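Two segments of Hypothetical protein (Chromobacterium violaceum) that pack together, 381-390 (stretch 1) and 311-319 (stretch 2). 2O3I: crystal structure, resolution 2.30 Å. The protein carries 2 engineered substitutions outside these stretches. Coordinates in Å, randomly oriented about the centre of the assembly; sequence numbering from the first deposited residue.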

# COMPACT_ATOMS: atom_id res chain seq x y z
N GLY A 381 17.34 -5.61 -20.54
CA GLY A 381 18.02 -5.48 -21.81
C GLY A 381 17.98 -6.61 -22.83
O GLY A 381 18.40 -6.40 -23.97
N TYR A 382 17.52 -7.80 -22.45
CA TYR A 382 17.46 -8.89 -23.42
C TYR A 382 16.09 -8.95 -24.05
O TYR A 382 15.09 -9.20 -23.37
CB TYR A 382 17.77 -10.25 -22.78
CG TYR A 382 17.69 -11.39 -23.77
CD1 TYR A 382 16.56 -12.21 -23.84
CD2 TYR A 382 18.72 -11.62 -24.67
CE1 TYR A 382 16.46 -13.23 -24.80
CE2 TYR A 382 18.64 -12.63 -25.63
CZ TYR A 382 17.51 -13.43 -25.69
OH TYR A 382 17.45 -14.42 -26.64
N LEU A 383 16.03 -8.71 -25.36
CA LEU A 383 14.76 -8.73 -26.06
C LEU A 383 14.71 -9.81 -27.15
O LEU A 383 13.90 -9.73 -28.07
CB LEU A 383 14.47 -7.35 -26.65
CG LEU A 383 14.24 -6.22 -25.63
CD1 LEU A 383 15.57 -5.75 -25.06
CD2 LEU A 383 13.53 -5.06 -26.31
N GLY A 384 15.57 -10.81 -27.02
CA GLY A 384 15.59 -11.90 -27.99
C GLY A 384 14.57 -12.96 -27.63
O GLY A 384 13.75 -12.76 -26.74
N PRO A 385 14.58 -14.12 -28.30
CA PRO A 385 13.60 -15.15 -27.95
C PRO A 385 14.12 -16.06 -26.85
O PRO A 385 15.28 -15.99 -26.48
CB PRO A 385 13.42 -15.89 -29.27
CG PRO A 385 14.84 -15.92 -29.78
CD PRO A 385 15.33 -14.50 -29.51
N TYR A 386 13.25 -16.92 -26.33
CA TYR A 386 13.65 -17.87 -25.31
C TYR A 386 14.36 -18.98 -26.06
O TYR A 386 13.83 -19.50 -27.04
CB TYR A 386 12.42 -18.42 -24.58
CG TYR A 386 12.66 -19.67 -23.74
CD1 TYR A 386 11.73 -20.72 -23.75
CD2 TYR A 386 13.79 -19.79 -22.93
CE1 TYR A 386 11.92 -21.86 -22.96
CE2 TYR A 386 13.98 -20.93 -22.13
CZ TYR A 386 13.04 -21.96 -22.16
OH TYR A 386 13.22 -23.08 -21.38
N ALA A 387 15.57 -19.33 -25.62
CA ALA A 387 16.34 -20.39 -26.26
C ALA A 387 16.64 -21.52 -25.27
O ALA A 387 17.68 -21.51 -24.61
CB ALA A 387 17.63 -19.82 -26.81
N PRO A 388 15.75 -22.51 -25.18
CA PRO A 388 15.93 -23.64 -24.26
C PRO A 388 17.30 -24.29 -24.35
O PRO A 388 17.74 -24.70 -25.42
CB PRO A 388 14.82 -24.61 -24.68
CG PRO A 388 13.76 -23.71 -25.22
CD PRO A 388 14.56 -22.71 -26.03
N VAL A 389 17.97 -24.40 -23.21
CA VAL A 389 19.28 -25.03 -23.17
C VAL A 389 19.11 -26.50 -23.56
O VAL A 389 20.05 -27.14 -24.03
CB VAL A 389 19.92 -24.92 -21.78
CG1 VAL A 389 20.35 -23.48 -21.52
CG2 VAL A 389 18.93 -25.37 -20.71
N ASP A 390 17.90 -27.03 -23.35
CA ASP A 390 17.61 -28.41 -23.71
C ASP A 390 17.27 -28.47 -25.19
O ASP A 390 18.12 -28.97 -25.97
CB ASP A 390 16.44 -28.94 -22.89
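Stretch 2 (311-319) HPLATAPDA

Stretch 2 packs obliquely against stretch 1 in an irregular register, with 433 Å² buried between them over both sides. Stretch 1 has no regular helix or strand; stretch 2 is loop or turn apart from a weakly bonded strand at about Ala 314 and Thr 315, whose phi/psi values (-156/160 and -150/150) are extended. The first three nearest-CA pairs rise together in both numberings, Tyr 382 with Pro 312 (CA to CA 8.7 Å), Tyr 386 with Thr 315 (6.9 Å) and Pro 388 with Asp 318 (7.0 Å), before Val 389 steps back to Ala 314 (6.7 Å).

Asp 318 is the polar centre. Its CB points toward stretch 1, and its carboxylate accepts two direct hydrogen bonds from it: Tyr 386 OH donates to Asp 318 OD1 at 2.8 Å, and the backbone Val 389 N donates to Asp 318 OD2 at 3.1 Å, with an N-H...O angle of 160°. OD1 is also hydrogen-bonded elsewhere in the structure. Water 1 joins the two backbones: it accepts from Thr 315 N at 2.9 Å and lies within 2.8 Å of both Asp 318 OD2 and Ala 387 O, though acceptors in its reach outnumber its protons. Within stretch 2, Thr 315 O receives a weak bond from Asp 318 N (3.1 Å), and Thr 315 OG1 makes a weak one to Ala 314 O (2.9 Å). Tyr 382 OH is satisfied inside its own stretch, donating to Pro 385 O at 2.7 Å.

Apolar contacts accompany these bonds. Pro 317, preceded by a cis peptide, covers one face of the Tyr 386 ring: its CD sits 3.8 Å from the ring centroid, 20° off the normal, a CH-pi geometry. Tyr 382 CE2 meets Pro 312 CD at 3.6 Å, and Val 389 CG1 reaches Ala 314 CB at 4.0 Å.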

# COMPACT_ATOMS: atom_id res chain seq x y z
N HIS A 311 25.07 -13.65 -28.27
CA HIS A 311 23.86 -14.15 -27.65
C HIS A 311 24.20 -14.69 -26.26
O HIS A 311 25.31 -15.16 -26.03
CB HIS A 311 23.27 -15.28 -28.50
CG HIS A 311 24.18 -16.45 -28.65
ND1 HIS A 311 25.19 -16.50 -29.58
CD2 HIS A 311 24.26 -17.61 -27.95
CE1 HIS A 311 25.85 -17.64 -29.46
NE2 HIS A 311 25.31 -18.33 -28.48
N PRO A 312 23.25 -14.62 -25.32
CA PRO A 312 23.53 -15.12 -23.97
C PRO A 312 23.67 -16.64 -23.90
O PRO A 312 23.13 -17.36 -24.74
CB PRO A 312 22.34 -14.61 -23.16
CG PRO A 312 21.23 -14.61 -24.15
CD PRO A 312 21.89 -14.05 -25.39
N LEU A 313 24.42 -17.12 -22.92
CA LEU A 313 24.63 -18.55 -22.73
C LEU A 313 23.34 -19.23 -22.31
O LEU A 313 23.04 -20.35 -22.74
CB LEU A 313 25.70 -18.80 -21.66
CG LEU A 313 27.16 -18.53 -22.01
CD1 LEU A 313 27.99 -18.58 -20.75
CD2 LEU A 313 27.64 -19.57 -23.02
N ALA A 314 22.58 -18.55 -21.46
CA ALA A 314 21.31 -19.07 -20.98
C ALA A 314 20.42 -17.92 -20.54
O ALA A 314 20.89 -16.82 -20.27
CB ALA A 314 21.53 -20.03 -19.81
N THR A 315 19.12 -18.19 -20.46
CA THR A 315 18.16 -17.18 -20.08
C THR A 315 16.99 -17.85 -19.38
O THR A 315 16.68 -19.01 -19.65
CB THR A 315 17.65 -16.46 -21.35
OG1 THR A 315 18.72 -15.70 -21.92
CG2 THR A 315 16.50 -15.54 -21.02
N ALA A 316 16.37 -17.12 -18.46
CA ALA A 316 15.21 -17.63 -17.75
C ALA A 316 14.16 -17.82 -18.84
O ALA A 316 14.23 -17.16 -19.87
CB ALA A 316 14.72 -16.61 -16.72
N PRO A 317 13.16 -18.69 -18.62
CA PRO A 317 12.87 -19.53 -17.46
C PRO A 317 13.92 -20.55 -17.03
O PRO A 317 13.86 -21.07 -15.92
CB PRO A 317 11.55 -20.19 -17.83
CG PRO A 317 11.67 -20.34 -19.32
CD PRO A 317 12.22 -18.98 -19.72
N ASP A 318 14.88 -20.86 -17.89
CA ASP A 318 15.91 -21.82 -17.51
C ASP A 318 16.62 -21.32 -16.26
O ASP A 318 16.96 -20.14 -16.15
CB ASP A 318 16.94 -22.02 -18.62
CG ASP A 318 16.37 -22.76 -19.83
OD1 ASP A 318 15.35 -23.46 -19.68
OD2 ASP A 318 16.98 -22.65 -20.91
N ALA A 319 16.84 -22.23 -15.31
CA ALA A 319 17.53 -21.87 -14.08
C ALA A 319 19.03 -21.77 -14.34
O ALA A 319 19.58 -22.46 -15.19
CB ALA A 319 17.26 -22.92 -13.01
O HOH W 1 18.30 -20.46 -22.05